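Local structure of penicillin-binding protein 1A (Mycobacterium tuberculosis, 5CXW) at residues 266-278 and 284-296. The protein polymerises lipid-linked precursors into glycan strands and, through the penicillin-sensitive transpeptidase domain described here, cross-links their peptides to build the cell wall. Sequence-based numbering, arbitrary orientation. Where two conformers were deposited one is given.
With 35P ((2R,4S)-5,5-dimethyl-2-{(1R)-2-oxo-1-[(phenoxyacetyl)amino]ethyl}-1,3-thiazolidine-4-carboxylic acid), chain C.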
ATOM      1  N   VAL A 266      -7.159  13.377  -0.456  1.00  9.73           N
ATOM      2  CA  VAL A 266      -6.768  12.160   0.250  1.00  9.40           C
ATOM      3  C   VAL A 266      -5.333  12.357   0.873  1.00  9.68           C
ATOM      4  O   VAL A 266      -5.100  12.095   2.055  1.00  9.23           O
ATOM      5  CB  VAL A 266      -6.797  10.919  -0.638  1.00  9.76           C
ATOM      6  CG1 VAL A 266      -6.158   9.727   0.077  1.00  9.88           C
ATOM      7  CG2 VAL A 266      -8.239  10.625  -1.119  1.00 10.43           C
ATOM      8  N   THR A 267      -4.422  12.887   0.067  1.00  9.96           N
ATOM      9  CA  THR A 267      -3.086  13.241   0.548  1.00 10.21           C
ATOM     10  C   THR A 267      -3.167  14.089   1.784  1.00 10.19           C
ATOM     11  O   THR A 267      -2.489  13.802   2.771  1.00 10.53           O
ATOM     12  CB  THR A 267      -2.271  13.886  -0.582  1.00 10.52           C
ATOM     13  OG1 THR A 267      -2.171  12.932  -1.632  1.00 10.70           O
ATOM     14  CG2 THR A 267      -0.882  14.308  -0.114  1.00 11.42           C
ATOM     15  N   ALA A 268      -3.986  15.155   1.717  1.00 10.08           N
ATOM     16  CA  ALA A 268      -4.082  16.093   2.803  1.00 10.13           C
ATOM     17  C   ALA A 268      -4.513  15.329   4.093  1.00  9.87           C
ATOM     18  O   ALA A 268      -4.001  15.628   5.173  1.00  9.60           O
ATOM     19  CB  ALA A 268      -5.023  17.234   2.477  1.00 10.75           C
ATOM     20  N   ALA A 269      -5.491  14.467   3.984  1.00  9.31           N
ATOM     21  CA  ALA A 269      -5.913  13.660   5.160  1.00  9.66           C
ATOM     22  C   ALA A 269      -4.856  12.769   5.741  1.00  9.85           C
ATOM     23  O   ALA A 269      -4.831  12.542   6.980  1.00 10.59           O
ATOM     24  CB  ALA A 269      -7.153  12.848   4.807  1.00  9.63           C
ATOM     25  N   MET A 270      -3.962  12.272   4.871  1.00  9.64           N
ATOM     26  CA  MET A 270      -2.906  11.317   5.231  1.00 10.17           C
ATOM     27  C   MET A 270      -1.642  11.997   5.741  1.00 10.57           C
ATOM     28  O   MET A 270      -0.802  11.337   6.349  1.00 10.26           O
ATOM     29  CB  MET A 270      -2.550  10.421   4.050  1.00 10.23           C
ATOM     30  CG  MET A 270      -3.708   9.531   3.730  1.00 10.66           C
ATOM     31  SD  MET A 270      -3.470   8.645   2.177  1.00 11.49           S
ATOM     32  CE  MET A 270      -2.118   7.547   2.675  1.00 11.51           C
ATOM     33  N   GLU A 271      -1.502  13.287   5.476  1.00 11.18           N
ATOM     34  CA  GLU A 271      -0.234  14.004   5.851  1.00 12.54           C
ATOM     35  C   GLU A 271       0.162  13.854   7.298  1.00 12.12           C
ATOM     36  O   GLU A 271       1.331  13.637   7.570  1.00 12.14           O
ATOM     37  CB  GLU A 271      -0.278  15.464   5.472  1.00 15.10           C
ATOM     38  CG  GLU A 271       0.057  15.730   4.021  1.00 17.71           C
ATOM     39  CD  GLU A 271       0.072  17.222   3.702  1.00 22.65           C
ATOM     40  OE1 GLU A 271      -0.986  17.762   3.408  1.00 30.26           O
ATOM     41  OE2 GLU A 271       1.120  17.859   3.754  1.00 26.82           O
ATOM     42  N   PRO A 272      -0.802  13.947   8.247  1.00 11.83           N
ATOM     43  CA  PRO A 272      -0.376  13.911   9.659  1.00 12.05           C
ATOM     44  C   PRO A 272      -0.079  12.483  10.164  1.00 11.55           C
ATOM     45  O   PRO A 272       0.195  12.287  11.356  1.00 11.70           O
ATOM     46  CB  PRO A 272      -1.583  14.454  10.417  1.00 12.62           C
ATOM     47  CG  PRO A 272      -2.731  14.390   9.493  1.00 12.75           C
ATOM     48  CD  PRO A 272      -2.199  14.418   8.078  1.00 12.02           C
ATOM     49  N   ILE A 273      -0.391  11.463   9.334  1.00 10.57           N
ATOM     50  CA  ILE A 273      -0.443  10.079   9.876  1.00 10.57           C
ATOM     51  C   ILE A 273       0.918   9.460  10.170  1.00 10.67           C
ATOM     52  O   ILE A 273       1.015   8.751  11.132  1.00 11.02           O
ATOM     53  CB  ILE A 273      -1.375   9.167   9.012  1.00 10.27           C
ATOM     54  CG1 ILE A 273      -2.763   9.796   8.997  1.00 10.39           C
ATOM     55  CG2 ILE A 273      -1.365   7.714   9.473  1.00 10.23           C
ATOM     56  CD1 ILE A 273      -3.803   9.022   8.175  1.00 10.61           C
ATOM     57  N   ALA A 274       1.977   9.734   9.422  1.00 10.81           N
ATOM     58  CA  ALA A 274       3.272   9.151   9.805  1.00 11.29           C
ATOM     59  C   ALA A 274       3.682   9.574  11.249  1.00 11.95           C
ATOM     60  O   ALA A 274       4.140   8.787  12.060  1.00 11.90           O
ATOM     61  CB  ALA A 274       4.317   9.554   8.790  1.00 11.46           C
ATOM     62  N   GLY A 275       3.494  10.843  11.529  1.00 12.50           N
ATOM     63  CA  GLY A 275       3.768  11.358  12.869  1.00 13.49           C
ATOM     64  C   GLY A 275       2.830  10.879  13.944  1.00 13.93           C
ATOM     65  O   GLY A 275       3.253  10.516  15.019  1.00 14.42           O
ATOM     66  N   TYR A 276       1.545  10.844  13.631  1.00 13.41           N
ATOM     67  CA  TYR A 276       0.547  10.305  14.526  1.00 14.85           C
ATOM     68  C   TYR A 276       0.820   8.852  14.888  1.00 14.14           C
ATOM     69  O   TYR A 276       0.496   8.409  16.000  1.00 15.00           O
ATOM     70  CB  TYR A 276      -0.832  10.484  13.928  1.00 16.15           C
ATOM     71  CG  TYR A 276      -1.964  10.092  14.819  1.00 18.37           C
ATOM     72  CD1 TYR A 276      -2.448  10.980  15.744  1.00 21.50           C
ATOM     73  CD2 TYR A 276      -2.517   8.836  14.744  1.00 20.41           C
ATOM     74  CE1 TYR A 276      -3.488  10.623  16.598  1.00 24.10           C
ATOM     75  CE2 TYR A 276      -3.550   8.457  15.618  1.00 22.39           C
ATOM     76  CZ  TYR A 276      -4.032   9.351  16.514  1.00 24.15           C
ATOM     77  OH  TYR A 276      -5.055   9.000  17.400  1.00 29.97           O
ATOM     78  N   SER A 277       1.354   8.097  13.938  1.00 13.27           N
ATOM     79  CA  SER A 277       1.666   6.696  14.070  1.00 13.18           C
ATOM     80  C   SER A 277       3.005   6.504  14.807  1.00 13.66           C
ATOM     81  O   SER A 277       3.958   5.980  14.259  1.00 13.46           O
ATOM     82  CB  SER A 277       1.731   6.061  12.673  1.00 12.99           C
ATOM     83  OG  SER A 277       0.481   6.265  12.016  1.00 13.43           O
ATOM     84  N   ARG A 278       2.997   6.923  16.075  0.50 14.32           N
ATOM     85  CA  ARG A 278       4.122   6.749  16.987  0.50 15.07           C
ATOM     86  C   ARG A 278       5.387   7.415  16.442  0.50 15.32           C
ATOM     87  O   ARG A 278       6.484   6.849  16.456  0.50 16.02           O
ATOM     88  CB  ARG A 278       4.293   5.281  17.353  0.50 15.17           C
ATOM     89  CG  ARG A 278       3.029   4.790  18.057  0.50 15.16           C
ATOM     90  CD  ARG A 278       3.102   3.391  18.660  0.50 15.34           C
ATOM     91  NE  ARG A 278       4.058   3.254  19.751  0.50 16.15           N
ATOM     92  CZ  ARG A 278       3.773   3.358  21.047  0.50 16.64           C
ATOM     93  NH1 ARG A 278       2.586   3.716  21.435  0.50 16.74           N
ATOM     94  NH2 ARG A 278       4.720   3.199  21.919  0.50 17.49           N
ATOM     95  N   GLY A 284      14.527  14.906   8.478  1.00 20.10           N
ATOM     96  CA  GLY A 284      14.881  16.198   7.905  1.00 20.86           C
ATOM     97  C   GLY A 284      13.678  17.052   7.537  1.00 20.80           C
ATOM     98  O   GLY A 284      13.758  17.878   6.624  1.00 21.42           O
ATOM     99  N   GLY A 285      12.569  16.850   8.261  1.00 20.45           N
ATOM    100  CA  GLY A 285      11.328  17.576   8.011  1.00 20.16           C
ATOM    101  C   GLY A 285      10.603  17.226   6.743  1.00 18.88           C
ATOM    102  O   GLY A 285       9.777  17.989   6.239  1.00 19.62           O
ATOM    103  N   ARG A 286      10.925  16.086   6.173  1.00 17.08           N
ATOM    104  CA  ARG A 286      10.309  15.733   4.914  1.00 16.59           C
ATOM    105  C   ARG A 286       8.845  15.349   5.126  1.00 15.48           C
ATOM    106  O   ARG A 286       8.564  14.427   5.879  1.00 15.51           O
ATOM    107  CB  ARG A 286      11.093  14.589   4.279  1.00 15.85           C
ATOM    108  CG  ARG A 286      10.671  14.273   2.873  1.00 15.43           C
ATOM    109  CD  ARG A 286      11.390  13.069   2.323  1.00 15.13           C
ATOM    110  NE  ARG A 286      12.839  13.219   2.271  1.00 15.84           N
ATOM    111  CZ  ARG A 286      13.517  13.746   1.242  1.00 16.62           C
ATOM    112  NH1 ARG A 286      12.917  14.194   0.159  1.00 16.69           N
ATOM    113  NH2 ARG A 286      14.826  13.754   1.286  1.00 17.41           N
ATOM    114  N   ASP A 287       7.928  16.001   4.425  1.00 14.93           N
ATOM    115  CA  ASP A 287       6.498  15.670   4.514  1.00 14.84           C
ATOM    116  C   ASP A 287       6.229  14.296   3.888  1.00 13.60           C
ATOM    117  O   ASP A 287       6.918  13.844   2.968  1.00 13.17           O
ATOM    118  CB  ASP A 287       5.601  16.692   3.778  1.00 15.57           C
ATOM    119  CG  ASP A 287       5.632  18.086   4.387  1.00 17.33           C
ATOM    120  OD1 ASP A 287       6.171  18.203   5.504  1.00 18.30           O
ATOM    121  OD2 ASP A 287       5.175  19.081   3.724  1.00 18.79           O
ATOM    122  N   SER A 288       5.155  13.664   4.339  1.00 12.51           N
ATOM    123  CA  SER A 288       4.748  12.404   3.760  1.00 12.05           C
ATOM    124  C   SER A 288       3.242  12.237   3.956  1.00 11.19           C
ATOM    125  O   SER A 288       2.638  13.006   4.666  1.00 11.08           O
ATOM    126  CB  SER A 288       5.447  11.217   4.467  1.00 12.36           C
ATOM    127  OG  SER A 288       5.074  11.129   5.823  1.00 12.82           O
ATOM    128  N   ALA A 289       2.682  11.211   3.314  1.00 10.58           N
ATOM    129  CA  ALA A 289       1.282  10.868   3.429  1.00 10.29           C
ATOM    130  C   ALA A 289       1.253   9.382   3.648  1.00 10.12           C
ATOM    131  O   ALA A 289       1.812   8.630   2.823  1.00 10.56           O
ATOM    132  CB  ALA A 289       0.563  11.256   2.119  1.00 10.30           C
ATOM    133  N   ALA A 290       0.632   8.891   4.716  1.00  9.70           N
ATOM    134  CA  ALA A 290       0.741   7.499   5.087  1.00  9.42           C
ATOM    135  C   ALA A 290      -0.492   6.947   5.748  1.00  9.18           C
ATOM    136  O   ALA A 290      -1.378   7.734   6.215  1.00  9.19           O
ATOM    137  CB  ALA A 290       1.970   7.335   5.998  1.00 10.05           C
ATOM    138  N   LYS A 291      -0.569   5.629   5.826  1.00  9.21           N
ATOM    139  CA  LYS A 291      -1.668   4.973   6.535  1.00  9.10           C
ATOM    140  C   LYS A 291      -1.181   3.617   7.050  1.00  9.69           C
ATOM    141  O   LYS A 291      -0.636   2.842   6.304  1.00  9.26           O
ATOM    142  CB  LYS A 291      -2.912   4.813   5.656  1.00  9.27           C
ATOM    143  CG  LYS A 291      -4.100   4.220   6.424  1.00  9.05           C
ATOM    144  CD  LYS A 291      -4.728   5.202   7.428  1.00  9.32           C
ATOM    145  CE  LYS A 291      -5.777   4.512   8.316  1.00  9.61           C
ATOM    146  NZ  LYS A 291      -5.158   3.695   9.366  1.00 10.13           N
ATOM    147  N   THR A 292      -1.435   3.375   8.329  1.00  9.76           N
ATOM    148  CA  THR A 292      -1.133   2.112   8.955  1.00 10.04           C
ATOM    149  C   THR A 292      -2.310   1.137   8.809  1.00  9.79           C
ATOM    150  O   THR A 292      -3.483   1.539   8.586  1.00  9.24           O
ATOM    151  CB  THR A 292      -0.908   2.277  10.456  1.00 10.39           C
ATOM    152  OG1 THR A 292      -1.993   3.017  11.009  1.00 10.91           O
ATOM    153  CG2 THR A 292       0.467   2.946  10.735  1.00 10.85           C
ATOM    154  N   GLY A 293      -2.023  -0.139   9.019  1.00  9.93           N
ATOM    155  CA  GLY A 293      -3.061  -1.157   9.164  1.00  9.99           C
ATOM    156  C   GLY A 293      -2.648  -2.245  10.121  1.00 10.32           C
ATOM    157  O   GLY A 293      -1.478  -2.564  10.175  1.00 10.23           O
ATOM    158  N   THR A 294      -3.605  -2.831  10.837  1.00 10.75           N
ATOM    159  CA  THR A 294      -3.329  -3.959  11.723  1.00 11.11           C
ATOM    160  C   THR A 294      -4.560  -4.874  11.676  1.00 11.49           C
ATOM    161  O   THR A 294      -5.662  -4.423  11.943  1.00 11.29           O
ATOM    162  CB  THR A 294      -3.137  -3.517  13.170  1.00 11.88           C
ATOM    163  OG1 THR A 294      -2.154  -2.465  13.299  1.00 11.82           O
ATOM    164  CG2 THR A 294      -2.670  -4.717  13.986  1.00 12.70           C
ATOM    165  N   THR A 295      -4.364  -6.108  11.220  1.00 11.56           N
ATOM    166  CA  THR A 295      -5.461  -7.106  11.169  1.00 12.04           C
ATOM    167  C   THR A 295      -5.543  -7.942  12.439  1.00 13.18           C
ATOM    168  O   THR A 295      -4.558  -8.150  13.165  1.00 13.14           O
ATOM    169  CB  THR A 295      -5.355  -8.014   9.954  1.00 12.13           C
ATOM    170  OG1 THR A 295      -4.229  -8.828  10.072  1.00 12.51           O
ATOM    171  CG2 THR A 295      -5.174  -7.234   8.675  1.00 12.04           C
ATOM    172  N   GLN A 296      -6.747  -8.444  12.678  1.00 13.42           N
ATOM    173  CA  GLN A 296      -7.010  -9.339  13.784  1.00 15.13           C
ATOM    174  C   GLN A 296      -6.634 -10.771  13.460  1.00 16.11           C
ATOM    175  O   GLN A 296      -6.916 -11.286  12.372  1.00 15.61           O
ATOM    176  CB  GLN A 296      -8.528  -9.304  14.098  1.00 15.75           C
ATOM    177  CG  GLN A 296      -9.004 -10.278  15.147  1.00 17.48           C
ATOM    178  CD  GLN A 296     -10.479 -10.044  15.450  1.00 18.62           C
ATOM    179  OE1 GLN A 296     -11.259  -9.609  14.567  1.00 19.13           O
ATOM    180  NE2 GLN A 296     -10.897 -10.392  16.682  1.00 19.60           N
TER
HETATM  181  C24 35P C 702      -9.533  -6.438  16.646  1.00 22.91           C
HETATM  182  C23 35P C 702      -9.279  -7.499  17.511  1.00 23.35           C
HETATM  183  C22 35P C 702      -8.000  -7.994  17.641  1.00 21.66           C
HETATM  184  C21 35P C 702      -6.944  -7.444  16.931  1.00 21.04           C
HETATM  185  C20 35P C 702      -7.169  -6.389  16.072  1.00 22.38           C
HETATM  186  C19 35P C 702      -8.479  -5.870  15.936  1.00 21.95           C
HETATM  187  O1  35P C 702      -8.776  -4.811  15.114  1.00 21.08           O
HETATM  188  C2  35P C 702      -7.706  -4.042  14.573  1.00 17.88           C
HETATM  189  C3  35P C 702      -8.270  -2.785  13.969  1.00 16.93           C
HETATM  190  O18 35P C 702      -9.321  -2.321  14.389  1.00 15.90           O
HETATM  191  N4  35P C 702      -7.524  -2.261  13.008  1.00 15.36           N
HETATM  192  C5  35P C 702      -7.888  -1.010  12.360  1.00 15.65           C
HETATM  193  C6  35P C 702      -7.257  -1.008  11.028  1.00 15.22           C
HETATM  194  O17 35P C 702      -6.282  -1.711  10.691  1.00 14.58           O
HETATM  195  C8  35P C 702      -7.408   0.296  13.132  1.00 16.87           C
HETATM  196  N7  35P C 702      -6.188   0.596  12.439  1.00 17.04           N
HETATM  197  S11 35P C 702      -6.972   0.187  14.783  1.00 19.18           S
HETATM  198  C10 35P C 702      -5.264   0.414  14.619  1.00 16.79           C
HETATM  199  C12 35P C 702      -4.501  -0.586  15.488  1.00 16.87           C
HETATM  200  C15 35P C 702      -4.793   1.787  15.016  1.00 17.24           C
HETATM  201  C9  35P C 702      -5.015   0.121  13.135  1.00 15.60           C
HETATM  202  C13 35P C 702      -3.793   0.666  12.464  1.00 15.30           C
HETATM  203  O14 35P C 702      -3.940   1.749  11.817  1.00 15.63           O
HETATM  204  O16 35P C 702      -2.744  -0.007  12.551  1.00 14.40           O
HETATM  205  O   HOH W   1       2.274  10.998   6.889  1.00 10.35           O
HETATM  206  O   HOH W   2       3.728  15.030   6.528  1.00 16.42           O
HETATM  207  O   HOH W   3       3.203  19.101   1.932  1.00 22.24           O
HETATM  208  O   HOH W   4      -1.852   5.106  12.658  1.00 17.91           O
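D287 faces E271 across water 3, which donates to both carboxylates and probably eases their closeness. Water 2 takes the S288 backbone N-H and donates to E271 O. Water 1 accepts from A274 N, within bonding distance of S288 OG and E271 O. S288 O meets the C-H of E271 CA at 3.3 Å. A289 sets its methyl against M270 CB and T267 CG2; T267 OG1 bonds Y311. A290 N gives the direct bond, to M270 O, 3.3 Å and nearly straight (164°), from above the carbonyl plane; I273 N takes the opposite face. A290 O is buried without a polar partner, I273 CB 3.1 Å away and M270 CE also covering it. Strand 289-296 is an edge strand of the antiparallel sheet of the penicillin-binding fold, K291-T292-G293 fitting its KTG motif. K291 and I273 cross at an angle, K291 CD meeting I273 CD1 at 4.0 Å. Bends at chi2 (72°) and chi4 (77°) bring NZ back to T292 O; it also bonds S150 OG, close to S97, the probable acylated serine. T292 CG2 packs on S277 OG, held by I273 O. Water 4 joins that OG to T292 OG1, which makes a very short (2.5 Å) hydrogen bond to penicillin carboxylate O14. T294 OG1 holds O16 at 2.6 Å; its backbone N and O bond ligand O17 and N4. Q296 lies across one face of the phenoxy ring, NE2 3.4 Å from C23.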